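Local coordinates for protein glutathione S-transferase (Xanthomonas axonopodis pv. citri, PDB 6NV6) that binds glutathione and, as a theta-class glutathione transferase, probably catalyses its conjugation to electrophilic substrates, at residues A3-G8 with A28-E33; A22-V27 with R195-R200; V15-W20 with L165-Y170; P81-Q86 with G156-G161. All blocks are in the same frame, centred on the assembly; numbering follows the deposited sequence.

Helix 13-25 ties most of these contacts together. In interaction 1 the strands before and after it pair in the sheet of the N-terminal domain. Interactions 2 and 3 use its own residues against the helices 196-201 and 163-174. Their centres are about 11 Å apart, and Y198 of one probably bonds to G166 of the other. Along the chain, the segments of interactions 1, 2 and 3 alternate. Interactions 2 and 3 thus fix the thioredoxin-like part against the helical part. Interaction 4 joins the loop after helix 68-79 to the one before helix 163-174. It lies about 14 Å from interaction 2, centre to centre, and meets it where F158 touches R195.

Interaction 1. Residues A3-G8 with A28-E33; sequences AITIWG and AYTSIE
The indole of W7 meets I32 of the other strand on its pyrrole side. I32 CD1 stands obliquely to the ring, 3.5 Å from W7 NE1, and I32 CG2 is 3.7 Å from W7 CD1. One face of the indole takes T5 CG2, which sits off-centre toward the rim. T5 CG2 also touches I32 CD1 at 3.8 Å. W7 CG is anti to the carbonyl carbon (chi1 -76°), and from there the indole runs alongside the I32 side chain. The second flat group is the phenol of Y29. I6 CD1 approaches it obliquely, and Y29 CB packs on I4 CG2 at 3.5 Å.

Strands 4-7 and 29-32 run parallel, 19° apart. With helix 13-25 between them they make a beta-alpha-beta unit of the thioredoxin-like N-terminal domain. I6 and Y29 lie on the face covered by that helix, against L19 and A22. T5, W7, T30 and I32 lie on the other face. Strand 29-32 is the outermost strand here, while 4-7 also pairs with 57-60.

Four backbone bonds hold the pair. T30 N donates to I4 O and I6 N to T30 O, the latter at 2.8 Å. I32 N then donates to I6 O, and G8 N to I32 O at 2.9 Å. A water beside the last rungs, on the S31 side, bonds to I6 O, G8 O and S31 OG. S31 OG is also bonded to R10 NE, next to this end of the strands.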
loop_
_atom_site.group_PDB
_atom_site.type_symbol
_atom_site.label_atom_id
_atom_site.label_comp_id
_atom_site.label_asym_id
_atom_site.label_seq_id
_atom_site.Cartn_x
_atom_site.Cartn_y
_atom_site.Cartn_z
ATOM N N ALA A 3 22.777 4.990 4.507
ATOM C CA ALA A 3 22.214 6.161 5.170
ATOM C C ALA A 3 20.738 5.983 5.498
ATOM O O ALA A 3 20.238 6.606 6.442
ATOM C CB ALA A 3 22.403 7.402 4.296
ATOM N N ILE A 4 20.024 5.161 4.731
ATOM C CA ILE A 4 18.583 5.007 4.876
ATOM C C ILE A 4 18.305 3.752 5.682
ATOM O O ILE A 4 18.760 2.662 5.314
ATOM C CB ILE A 4 17.882 4.936 3.511
ATOM C CG1 ILE A 4 17.836 6.317 2.855
ATOM C CG2 ILE A 4 16.471 4.376 3.664
ATOM C CD1 ILE A 4 17.525 6.277 1.373
ATOM N N THR A 5 17.545 3.893 6.765
ATOM C CA THR A 5 17.104 2.744 7.543
ATOM C C THR A 5 15.593 2.804 7.728
ATOM O O THR A 5 15.031 3.874 7.990
ATOM C CB THR A 5 17.815 2.699 8.897
ATOM O OG1 THR A 5 19.230 2.752 8.678
ATOM C CG2 THR A 5 17.476 1.434 9.664
ATOM N N ILE A 6 14.941 1.650 7.595
ATOM C CA ILE A 6 13.493 1.529 7.739
ATOM C C ILE A 6 13.215 0.447 8.781
ATOM O O ILE A 6 13.436 -0.740 8.519
ATOM C CB ILE A 6 12.810 1.199 6.402
ATOM C CG1 ILE A 6 13.035 2.330 5.395
ATOM C CG2 ILE A 6 11.336 0.928 6.602
ATOM C CD1 ILE A 6 12.549 2.022 3.968
ATOM N N TRP A 7 12.735 0.847 9.954
ATOM C CA TRP A 7 12.364 -0.096 10.997
ATOM C C TRP A 7 10.932 -0.547 10.789
ATOM O O TRP A 7 10.065 0.264 10.446
ATOM C CB TRP A 7 12.476 0.544 12.378
ATOM C CG TRP A 7 13.865 0.687 12.914
ATOM C CD1 TRP A 7 14.516 -0.167 13.760
ATOM C CD2 TRP A 7 14.756 1.762 12.659
ATOM N NE1 TRP A 7 15.770 0.313 14.037
ATOM C CE2 TRP A 7 15.942 1.499 13.373
ATOM C CE3 TRP A 7 14.672 2.922 11.892
ATOM C CZ2 TRP A 7 17.039 2.357 13.338
ATOM C CZ3 TRP A 7 15.757 3.778 11.861
ATOM C CH2 TRP A 7 16.926 3.495 12.581
ATOM N N GLY A 8 10.682 -1.822 11.011
ATOM C CA GLY A 8 9.312 -2.300 11.071
ATOM C C GLY A 8 9.094 -3.683 10.485
ATOM O O GLY A 8 9.816 -4.144 9.599
ATOM N N ALA A 28 20.507 2.310 -1.571
ATOM C CA ALA A 28 20.969 1.511 -0.452
ATOM C C ALA A 28 20.084 1.789 0.750
ATOM O O ALA A 28 19.916 2.947 1.151
ATOM C CB ALA A 28 22.425 1.844 -0.139
ATOM N N TYR A 29 19.505 0.737 1.321
ATOM C CA TYR A 29 18.756 0.917 2.554
ATOM C C TYR A 29 18.895 -0.331 3.414
ATOM O O TYR A 29 19.098 -1.439 2.910
ATOM C CB TYR A 29 17.266 1.245 2.295
ATOM C CG TYR A 29 16.437 0.074 1.795
ATOM C CD1 TYR A 29 16.459 -0.295 0.454
ATOM C CD2 TYR A 29 15.639 -0.664 2.665
ATOM C CE1 TYR A 29 15.721 -1.361 -0.008
ATOM C CE2 TYR A 29 14.898 -1.739 2.209
ATOM C CZ TYR A 29 14.943 -2.081 0.866
ATOM O OH TYR A 29 14.213 -3.146 0.383
ATOM N N THR A 30 18.789 -0.125 4.721
ATOM C CA THR A 30 18.674 -1.197 5.697
ATOM C C THR A 30 17.223 -1.333 6.137
ATOM O O THR A 30 16.550 -0.331 6.407
ATOM C CB THR A 30 19.551 -0.911 6.919
ATOM O OG1 THR A 30 20.901 -0.687 6.496
ATOM C CG2 THR A 30 19.492 -2.047 7.918
ATOM N N SER A 31 16.753 -2.573 6.223
ATOM C CA SER A 31 15.458 -2.884 6.809
ATOM C C SER A 31 15.684 -3.648 8.104
ATOM O O SER A 31 16.227 -4.754 8.081
ATOM C CB SER A 31 14.602 -3.718 5.859
ATOM O OG SER A 31 13.559 -4.359 6.570
ATOM N N ILE A 32 15.237 -3.081 9.223
ATOM C CA ILE A 32 15.385 -3.706 10.531
ATOM C C ILE A 32 14.021 -4.185 11.004
ATOM O O ILE A 32 13.053 -3.416 11.024
ATOM C CB ILE A 32 16.024 -2.754 11.557
ATOM C CG1 ILE A 32 17.428 -2.339 11.103
ATOM C CG2 ILE A 32 16.080 -3.420 12.936
ATOM C CD1 ILE A 32 18.128 -1.400 12.066
ATOM N N GLU A 33 13.952 -5.454 11.389
ATOM C CA GLU A 33 12.758 -6.064 11.959
ATOM C C GLU A 33 13.139 -6.583 13.336
ATOM O O GLU A 33 13.931 -7.523 13.454
ATOM C CB GLU A 33 12.243 -7.188 11.071
ATOM C CG GLU A 33 10.776 -7.480 11.234
ATOM C CD GLU A 33 10.309 -8.567 10.289
ATOM O OE1 GLU A 33 11.108 -9.480 10.005
ATOM O OE2 GLU A 33 9.154 -8.515 9.815
HETATM O O HOH W 1 11.784 -2.694 7.997
#

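Interaction 2. Residues A22-V27 with R195-R200; sequences AEEAGV and RPAYQR
E23 and A197 bring the last turn of helix 13-25 against the first turn of helix 196-201, with their CA atoms 5.0 Å apart. R195 is the N-cap residue of the second helix. A197 CB fills the middle of the contact, 3.7 Å from E23 CB and also against the carboxylate carbon of E24.

A salt bridge lies on each side of this methyl. R195 grips E24 side-on with two nitrogens, one to each oxygen. R195 NE donates to E24 OE2 at 2.8 Å, on the syn side of that oxygen but 25° out of the carboxylate plane. R195 NH2 donates to E24 OE1 at 3.0 Å, almost straight, and meets it from above the carboxylate plane. The carboxylate and guanidinium planes are 41° apart. The E24 chain bends at chi2 (-70°), which turns CD toward A197 and R195. E24 OE2 has a further partner in W20 NE1. These donors would tend to keep E24 ionised.

R200 meets E23 differently. Its NE donates to E23 OE1 at 2.6 Å, from above the carboxylate plane, and its NH1 adds a weak bond to the same oxygen. The other oxygen, E23 OE2, probably hydrogen-bonds to Y29 OH. A water makes only weak bonds to E24 OE1 and A197 N.

The contact thus joins the N-terminal domain to a helix near the chain's C-terminus. Y29 of strand 29-32 extends the E23 side, and F158 makes a cation-pi contact with R195. A25 faces helix 68-79, while Y198 packs among helices 183-193 and 163-174.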
loop_
_atom_site.group_PDB
_atom_site.type_symbol
_atom_site.label_atom_id
_atom_site.label_comp_id
_atom_site.label_asym_id
_atom_site.label_seq_id
_atom_site.Cartn_x
_atom_site.Cartn_y
_atom_site.Cartn_z
ATOM N N ALA A 22 11.306 2.424 -1.357
ATOM C CA ALA A 22 12.752 2.260 -1.338
ATOM C C ALA A 22 13.215 1.445 -2.539
ATOM O O ALA A 22 14.076 1.884 -3.312
ATOM C CB ALA A 22 13.178 1.593 -0.036
ATOM N N GLU A 23 12.612 0.266 -2.728
ATOM C CA GLU A 23 13.005 -0.620 -3.817
ATOM C C GLU A 23 12.834 0.049 -5.178
ATOM O O GLU A 23 13.723 -0.034 -6.031
ATOM C CB GLU A 23 12.209 -1.919 -3.739
ATOM C CG GLU A 23 12.602 -2.798 -2.568
ATOM C CD GLU A 23 13.848 -3.628 -2.848
ATOM O OE1 GLU A 23 14.050 -4.017 -4.024
ATOM O OE2 GLU A 23 14.627 -3.883 -1.896
ATOM N N GLU A 24 11.701 0.729 -5.403
ATOM C CA GLU A 24 11.500 1.441 -6.668
ATOM C C GLU A 24 12.621 2.436 -6.950
ATOM O O GLU A 24 12.931 2.717 -8.111
ATOM C CB GLU A 24 10.157 2.185 -6.670
ATOM C CG GLU A 24 8.902 1.315 -6.746
ATOM C CD GLU A 24 8.692 0.637 -8.100
ATOM O OE1 GLU A 24 9.418 0.954 -9.065
ATOM O OE2 GLU A 24 7.790 -0.223 -8.196
ATOM N N ALA A 25 13.226 2.990 -5.906
ATOM C CA ALA A 25 14.250 4.015 -6.046
ATOM C C ALA A 25 15.646 3.442 -6.217
ATOM O O ALA A 25 16.547 4.165 -6.652
ATOM C CB ALA A 25 14.242 4.939 -4.822
ATOM N N GLY A 26 15.854 2.179 -5.862
ATOM C CA GLY A 26 17.136 1.540 -6.029
ATOM C C GLY A 26 18.182 1.908 -5.004
ATOM O O GLY A 26 19.332 1.469 -5.142
ATOM N N VAL A 27 17.823 2.667 -3.970
ATOM C CA VAL A 27 18.825 3.194 -3.052
ATOM C C VAL A 27 19.305 2.100 -2.100
ATOM O O VAL A 27 18.628 1.094 -1.839
ATOM C CB VAL A 27 18.286 4.403 -2.269
ATOM C CG1 VAL A 27 18.031 5.575 -3.201
ATOM C CG2 VAL A 27 17.029 4.023 -1.507
ATOM N N ARG A 195 6.118 -5.763 -11.481
ATOM C CA ARG A 195 7.244 -4.931 -11.046
ATOM C C ARG A 195 8.101 -5.678 -10.026
ATOM O O ARG A 195 7.567 -6.198 -9.042
ATOM C CB ARG A 195 6.752 -3.628 -10.437
ATOM C CG ARG A 195 5.804 -2.847 -11.321
ATOM C CD ARG A 195 5.395 -1.560 -10.646
ATOM N NE ARG A 195 6.505 -0.620 -10.637
ATOM C CZ ARG A 195 6.771 0.219 -11.627
ATOM N NH1 ARG A 195 5.994 0.244 -12.700
ATOM N NH2 ARG A 195 7.801 1.043 -11.544
ATOM N N PRO A 196 9.420 -5.764 -10.227
ATOM C CA PRO A 196 10.265 -6.411 -9.204
ATOM C C PRO A 196 10.228 -5.700 -7.865
ATOM O O PRO A 196 10.168 -6.370 -6.826
ATOM C CB PRO A 196 11.674 -6.379 -9.826
ATOM C CG PRO A 196 11.444 -6.242 -11.284
ATOM C CD PRO A 196 10.179 -5.441 -11.450
ATOM N N ALA A 197 10.249 -4.359 -7.866
ATOM C CA ALA A 197 10.192 -3.615 -6.612
ATOM C C ALA A 197 8.941 -3.966 -5.827
ATOM O O ALA A 197 8.974 -4.021 -4.591
ATOM C CB ALA A 197 10.254 -2.112 -6.872
ATOM N N TYR A 198 7.841 -4.239 -6.527
ATOM C CA TYR A 198 6.622 -4.666 -5.856
ATOM C C TYR A 198 6.746 -6.095 -5.331
ATOM O O TYR A 198 6.257 -6.408 -4.237
ATOM C CB TYR A 198 5.449 -4.536 -6.818
ATOM C CG TYR A 198 4.097 -4.828 -6.217
ATOM C CD1 TYR A 198 3.414 -3.853 -5.492
ATOM C CD2 TYR A 198 3.487 -6.060 -6.412
ATOM C CE1 TYR A 198 2.167 -4.103 -4.965
ATOM C CE2 TYR A 198 2.242 -6.323 -5.881
ATOM C CZ TYR A 198 1.581 -5.342 -5.160
ATOM O OH TYR A 198 0.331 -5.604 -4.630
ATOM N N GLN A 199 7.398 -6.974 -6.095
ATOM C CA GLN A 199 7.588 -8.349 -5.642
ATOM C C GLN A 199 8.451 -8.406 -4.387
ATOM O O GLN A 199 8.158 -9.164 -3.455
ATOM C CB GLN A 199 8.232 -9.179 -6.752
ATOM C CG GLN A 199 7.367 -9.410 -7.969
ATOM C CD GLN A 199 8.197 -9.803 -9.166
ATOM O OE1 GLN A 199 9.372 -10.133 -9.025
ATOM N NE2 GLN A 199 7.599 -9.766 -10.353
ATOM N N ARG A 200 9.525 -7.620 -4.351
ATOM C CA ARG A 200 10.419 -7.651 -3.200
ATOM C C ARG A 200 9.901 -6.797 -2.048
ATOM O O ARG A 200 10.126 -7.129 -0.878
ATOM C CB ARG A 200 11.813 -7.188 -3.613
ATOM C CG ARG A 200 12.486 -8.093 -4.624
ATOM C CD ARG A 200 13.877 -7.580 -4.951
ATOM N NE ARG A 200 13.815 -6.199 -5.412
ATOM C CZ ARG A 200 13.917 -5.833 -6.687
ATOM N NH1 ARG A 200 13.711 -4.566 -7.042
ATOM N NH2 ARG A 200 14.143 -6.758 -7.614
HETATM O O HOH W 2 10.113 -2.088 -10.370
#

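Interaction 3. Residues V15-W20 with L165-Y170; sequences VRKALW and LGSFIY
W20 and S167 come together through their first torsions. W20 CG is anti to its backbone N (chi1 179°), and the indole extends toward helix 163-174. S167 OG is anti to its carbonyl carbon (chi1 -43°) and lies in the indole plane at the edge, 3.5 Å from W20 CE3. The same oxygen rests on K17 CG at 3.4 Å and is bonded to I163 O in its own helix. W20 CZ3 packs against the backbone of G166, 3.9 Å from its C atom, where no side chain stands in the way.

The short helical segments cross with axes 8.7 Å apart, at 119°. This is the buried core of the domain interface of the glutathione transferase fold, where a helix of the thioredoxin-like domain packs on the all-helical domain. The two segments meet by van der Waals packing, and their polar ends bond to residues elsewhere.

On one flank the extended chain of R16 reaches Y170. The edge of the tyrosine ring comes over one face of the R16 guanidinium, off-centre, with Y170 CE2 4.2 Å from R16 NH2. R16 NH2 is bonded to T204 OG1 and Y170 OH to T204 O. On the other flank K17 CE touches F168 CE2 at 3.7 Å, obliquely to the ring, while K17 NZ is bonded to N14 and N69.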
loop_
_atom_site.group_PDB
_atom_site.type_symbol
_atom_site.label_atom_id
_atom_site.label_comp_id
_atom_site.label_asym_id
_atom_site.label_seq_id
_atom_site.Cartn_x
_atom_site.Cartn_y
_atom_site.Cartn_z
ATOM N N VAL A 15 4.514 -0.658 6.306
ATOM C CA VAL A 15 5.934 -0.897 6.096
ATOM C C VAL A 15 6.175 -1.353 4.660
ATOM O O VAL A 15 7.171 -0.972 4.030
ATOM C CB VAL A 15 6.441 -1.916 7.140
ATOM C CG1 VAL A 15 7.915 -2.253 6.926
ATOM C CG2 VAL A 15 6.189 -1.410 8.572
ATOM N N ARG A 16 5.247 -2.136 4.103
ATOM C CA ARG A 16 5.353 -2.514 2.699
ATOM C C ARG A 16 5.404 -1.286 1.805
ATOM O O ARG A 16 6.184 -1.237 0.847
ATOM C CB ARG A 16 4.173 -3.394 2.297
ATOM C CG ARG A 16 4.254 -4.829 2.769
ATOM C CD ARG A 16 2.967 -5.572 2.411
ATOM N NE ARG A 16 3.021 -6.973 2.808
ATOM C CZ ARG A 16 2.195 -7.538 3.680
ATOM N NH1 ARG A 16 1.223 -6.824 4.235
ATOM N NH2 ARG A 16 2.343 -8.819 3.987
ATOM N N LYS A 17 4.563 -0.290 2.101
ATOM C CA LYS A 17 4.573 0.969 1.361
ATOM C C LYS A 17 5.973 1.548 1.280
ATOM O O LYS A 17 6.404 2.026 0.222
ATOM C CB LYS A 17 3.672 1.990 2.044
ATOM C CG LYS A 17 2.195 1.748 1.959
ATOM C CD LYS A 17 1.514 2.982 2.494
ATOM C CE LYS A 17 0.204 2.683 3.158
ATOM N NZ LYS A 17 -0.119 3.828 4.038
ATOM N N ALA A 18 6.693 1.526 2.398
ATOM C CA ALA A 18 8.006 2.143 2.435
ATOM C C ALA A 18 9.051 1.269 1.755
ATOM O O ALA A 18 9.882 1.780 0.997
ATOM C CB ALA A 18 8.395 2.430 3.886
ATOM N N LEU A 19 9.015 -0.050 2.005
ATOM C CA LEU A 19 9.973 -0.957 1.374
ATOM C C LEU A 19 9.823 -0.928 -0.133
ATOM O O LEU A 19 10.817 -0.841 -0.867
ATOM C CB LEU A 19 9.785 -2.383 1.890
ATOM C CG LEU A 19 9.961 -2.434 3.403
ATOM C CD1 LEU A 19 9.527 -3.759 3.995
ATOM C CD2 LEU A 19 11.398 -2.091 3.769
ATOM N N TRP A 20 8.582 -0.960 -0.609
ATOM C CA TRP A 20 8.343 -0.904 -2.043
ATOM C C TRP A 20 8.893 0.393 -2.641
ATOM O O TRP A 20 9.535 0.378 -3.699
ATOM C CB TRP A 20 6.842 -1.050 -2.297
ATOM C CG TRP A 20 6.441 -0.995 -3.727
ATOM C CD1 TRP A 20 7.248 -1.127 -4.819
ATOM C CD2 TRP A 20 5.118 -0.788 -4.224
ATOM N NE1 TRP A 20 6.508 -1.012 -5.960
ATOM C CE2 TRP A 20 5.192 -0.815 -5.625
ATOM C CE3 TRP A 20 3.873 -0.591 -3.618
ATOM C CZ2 TRP A 20 4.059 -0.645 -6.441
ATOM C CZ3 TRP A 20 2.749 -0.433 -4.425
ATOM C CH2 TRP A 20 2.849 -0.454 -5.816
ATOM N N LEU A 165 -2.368 2.338 -1.688
ATOM C CA LEU A 165 -3.395 1.322 -1.937
ATOM C C LEU A 165 -2.802 0.046 -2.537
ATOM O O LEU A 165 -3.290 -1.056 -2.251
ATOM C CB LEU A 165 -4.485 1.871 -2.851
ATOM C CG LEU A 165 -5.695 0.954 -3.026
ATOM C CD1 LEU A 165 -6.385 0.680 -1.690
ATOM C CD2 LEU A 165 -6.674 1.543 -4.023
ATOM N N GLY A 166 -1.757 0.173 -3.368
ATOM C CA GLY A 166 -1.121 -1.001 -3.942
ATOM C C GLY A 166 -0.544 -1.934 -2.895
ATOM O O GLY A 166 -0.537 -3.155 -3.082
ATOM N N SER A 167 -0.068 -1.383 -1.776
ATOM C CA SER A 167 0.478 -2.232 -0.724
ATOM C C SER A 167 -0.619 -2.926 0.073
ATOM O O SER A 167 -0.391 -4.015 0.613
ATOM C CB SER A 167 1.386 -1.416 0.198
ATOM O OG SER A 167 2.236 -0.545 -0.530
ATOM N N PHE A 168 -1.805 -2.319 0.164
ATOM C CA PHE A 168 -2.930 -3.011 0.789
ATOM C C PHE A 168 -3.519 -4.061 -0.138
ATOM O O PHE A 168 -3.887 -5.153 0.315
ATOM C CB PHE A 168 -4.028 -2.022 1.182
ATOM C CG PHE A 168 -3.756 -1.271 2.454
ATOM C CD1 PHE A 168 -4.097 -1.807 3.678
ATOM C CD2 PHE A 168 -3.173 -0.014 2.421
ATOM C CE1 PHE A 168 -3.854 -1.105 4.850
ATOM C CE2 PHE A 168 -2.926 0.689 3.590
ATOM C CZ PHE A 168 -3.269 0.135 4.811
ATOM N N ILE A 169 -3.596 -3.754 -1.439
ATOM C CA ILE A 169 -4.370 -4.590 -2.351
ATOM C C ILE A 169 -3.727 -5.953 -2.545
ATOM O O ILE A 169 -4.392 -6.889 -3.016
ATOM C CB ILE A 169 -4.579 -3.878 -3.700
ATOM C CG1 ILE A 169 -6.000 -4.129 -4.192
ATOM C CG2 ILE A 169 -3.557 -4.334 -4.722
ATOM C CD1 ILE A 169 -7.041 -3.395 -3.379
ATOM N N TYR A 170 -2.451 -6.094 -2.180
ATOM C CA TYR A 170 -1.867 -7.423 -2.067
ATOM C C TYR A 170 -2.612 -8.251 -1.021
ATOM O O TYR A 170 -3.020 -9.389 -1.281
ATOM C CB TYR A 170 -0.381 -7.312 -1.722
ATOM C CG TYR A 170 0.254 -8.645 -1.398
ATOM C CD1 TYR A 170 0.351 -9.638 -2.367
ATOM C CD2 TYR A 170 0.750 -8.916 -0.125
ATOM C CE1 TYR A 170 0.925 -10.847 -2.086
ATOM C CE2 TYR A 170 1.328 -10.132 0.166
ATOM C CZ TYR A 170 1.414 -11.090 -0.823
ATOM O OH TYR A 170 1.993 -12.301 -0.545
#

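Interaction 4. Residues P81-Q86 with G156-G161; sequences PALYPQ and GRFAMG
L83 and F158 approach each other at a slant. L83 CD2 meets the CD1-CE1 part of the F158 ring, obliquely, and is 3.5 Å from F158 CE1. L83 CD1 lies close to the same atom. E24 of helix 13-25 packs on both of these side chains.

Y84 and M160 are arranged differently: the two side chains run alongside each other. M160 CE comes to the edge of the phenol ring, near its plane, 3.7 Å from Y84 CD2. The sulfur gives a Met-aromatic contact of oblique geometry, with M160 SD 5.1 Å from the centroid of the Y84 ring. M160 CG sits between its backbone N and carbonyl carbon (chi1 54°), which brings CG beside L83 O. M160 also packs on R73 and A76 of helix 68-79.

Between the two pairs the chains come close. The CA atoms of L83 and A159 are 4.2 Å apart. A159 CB lies against L83 O and, at 4.1 Å, P85 CD. M160 N donates to L83 O at 2.9 Å, in the carbonyl plane and on a lone pair, with an N-H...O angle of 164°.

The loop after helix 68-79 is thereby fixed to the loop that leads into helix 163-174. One directional backbone bond joins L83 and M160. It satisfies L83 O, which is otherwise bordered here by A159 CB and the M160 side chain. The apolar and Met-aromatic packing around that bond is less directional.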
loop_
_atom_site.group_PDB
_atom_site.type_symbol
_atom_site.label_atom_id
_atom_site.label_comp_id
_atom_site.label_asym_id
_atom_site.label_seq_id
_atom_site.Cartn_x
_atom_site.Cartn_y
_atom_site.Cartn_z
ATOM N N PRO A 81 12.601 10.414 -8.933
ATOM C CA PRO A 81 11.760 11.469 -9.520
ATOM C C PRO A 81 10.853 10.959 -10.619
ATOM O O PRO A 81 9.916 11.671 -11.005
ATOM C CB PRO A 81 12.781 12.477 -10.067
ATOM C CG PRO A 81 14.157 11.967 -9.586
ATOM C CD PRO A 81 13.996 10.504 -9.396
ATOM N N ALA A 82 11.116 9.758 -11.142
ATOM C CA ALA A 82 10.166 9.119 -12.045
ATOM C C ALA A 82 8.833 8.870 -11.357
ATOM O O ALA A 82 7.800 8.749 -12.032
ATOM C CB ALA A 82 10.744 7.804 -12.570
ATOM N N LEU A 83 8.835 8.793 -10.021
ATOM C CA LEU A 83 7.650 8.463 -9.245
ATOM C C LEU A 83 6.929 9.675 -8.686
ATOM O O LEU A 83 5.827 9.521 -8.141
ATOM C CB LEU A 83 8.024 7.540 -8.089
ATOM C CG LEU A 83 8.356 6.128 -8.546
ATOM C CD1 LEU A 83 8.167 5.152 -7.406
ATOM C CD2 LEU A 83 7.505 5.748 -9.761
ATOM N N TYR A 84 7.523 10.863 -8.793
ATOM C CA TYR A 84 6.966 12.086 -8.228
ATOM C C TYR A 84 6.632 13.030 -9.373
ATOM O O TYR A 84 7.518 13.742 -9.864
ATOM C CB TYR A 84 7.961 12.721 -7.251
ATOM C CG TYR A 84 7.539 14.032 -6.619
ATOM C CD1 TYR A 84 7.715 15.235 -7.289
ATOM C CD2 TYR A 84 6.971 14.068 -5.349
ATOM C CE1 TYR A 84 7.331 16.435 -6.724
ATOM C CE2 TYR A 84 6.590 15.270 -4.761
ATOM C CZ TYR A 84 6.775 16.450 -5.459
ATOM O OH TYR A 84 6.408 17.661 -4.917
ATOM N N PRO A 85 5.389 13.041 -9.863
ATOM C CA PRO A 85 5.018 13.979 -10.934
ATOM C C PRO A 85 5.281 15.422 -10.526
ATOM O O PRO A 85 4.889 15.864 -9.441
ATOM C CB PRO A 85 3.523 13.709 -11.147
ATOM C CG PRO A 85 3.279 12.362 -10.583
ATOM C CD PRO A 85 4.255 12.200 -9.449
ATOM N N GLN A 86 5.962 16.165 -11.407
ATOM C CA GLN A 86 6.397 17.509 -11.044
ATOM C C GLN A 86 5.285 18.547 -11.187
ATOM O O GLN A 86 5.252 19.510 -10.417
ATOM C CB GLN A 86 7.626 17.893 -11.866
ATOM C CG GLN A 86 8.950 17.382 -11.260
ATOM C CD GLN A 86 9.471 18.226 -10.079
ATOM O OE1 GLN A 86 8.730 19.002 -9.457
ATOM N NE2 GLN A 86 10.755 18.064 -9.772
ATOM N N GLY A 156 -1.931 8.221 -16.155
ATOM C CA GLY A 156 -1.498 7.449 -17.307
ATOM C C GLY A 156 -0.358 6.498 -16.993
ATOM O O GLY A 156 -0.300 5.386 -17.524
ATOM N N ARG A 157 0.560 6.915 -16.128
ATOM C CA ARG A 157 1.703 6.100 -15.758
ATOM C C ARG A 157 1.712 5.881 -14.248
ATOM O O ARG A 157 1.197 6.703 -13.481
ATOM C CB ARG A 157 3.020 6.754 -16.212
ATOM N N PHE A 158 2.278 4.748 -13.841
ATOM C CA PHE A 158 2.489 4.449 -12.431
ATOM C C PHE A 158 3.326 5.542 -11.758
ATOM O O PHE A 158 4.233 6.123 -12.360
ATOM C CB PHE A 158 3.165 3.076 -12.328
ATOM C CG PHE A 158 3.751 2.763 -10.982
ATOM C CD1 PHE A 158 5.034 3.153 -10.667
ATOM C CD2 PHE A 158 3.037 2.013 -10.056
ATOM C CE1 PHE A 158 5.591 2.839 -9.433
ATOM C CE2 PHE A 158 3.590 1.697 -8.816
ATOM C CZ PHE A 158 4.872 2.110 -8.506
ATOM N N ALA A 159 3.017 5.825 -10.499
ATOM C CA ALA A 159 3.791 6.778 -9.698
ATOM C C ALA A 159 3.450 6.544 -8.224
ATOM O O ALA A 159 2.746 5.587 -7.880
ATOM C CB ALA A 159 3.523 8.217 -10.140
ATOM N N MET A 160 3.953 7.424 -7.353
ATOM C CA MET A 160 3.806 7.250 -5.908
ATOM C C MET A 160 2.357 7.068 -5.486
ATOM O O MET A 160 2.083 6.404 -4.476
ATOM C CB MET A 160 4.399 8.464 -5.199
ATOM C CG MET A 160 3.811 9.785 -5.714
ATOM S SD MET A 160 4.257 11.210 -4.709
ATOM C CE MET A 160 5.883 10.672 -4.252
ATOM N N GLY A 161 1.425 7.665 -6.236
ATOM C CA GLY A 161 0.025 7.608 -5.869
ATOM C C GLY A 161 -0.537 6.202 -5.836
ATOM O O GLY A 161 -1.493 5.932 -5.105
#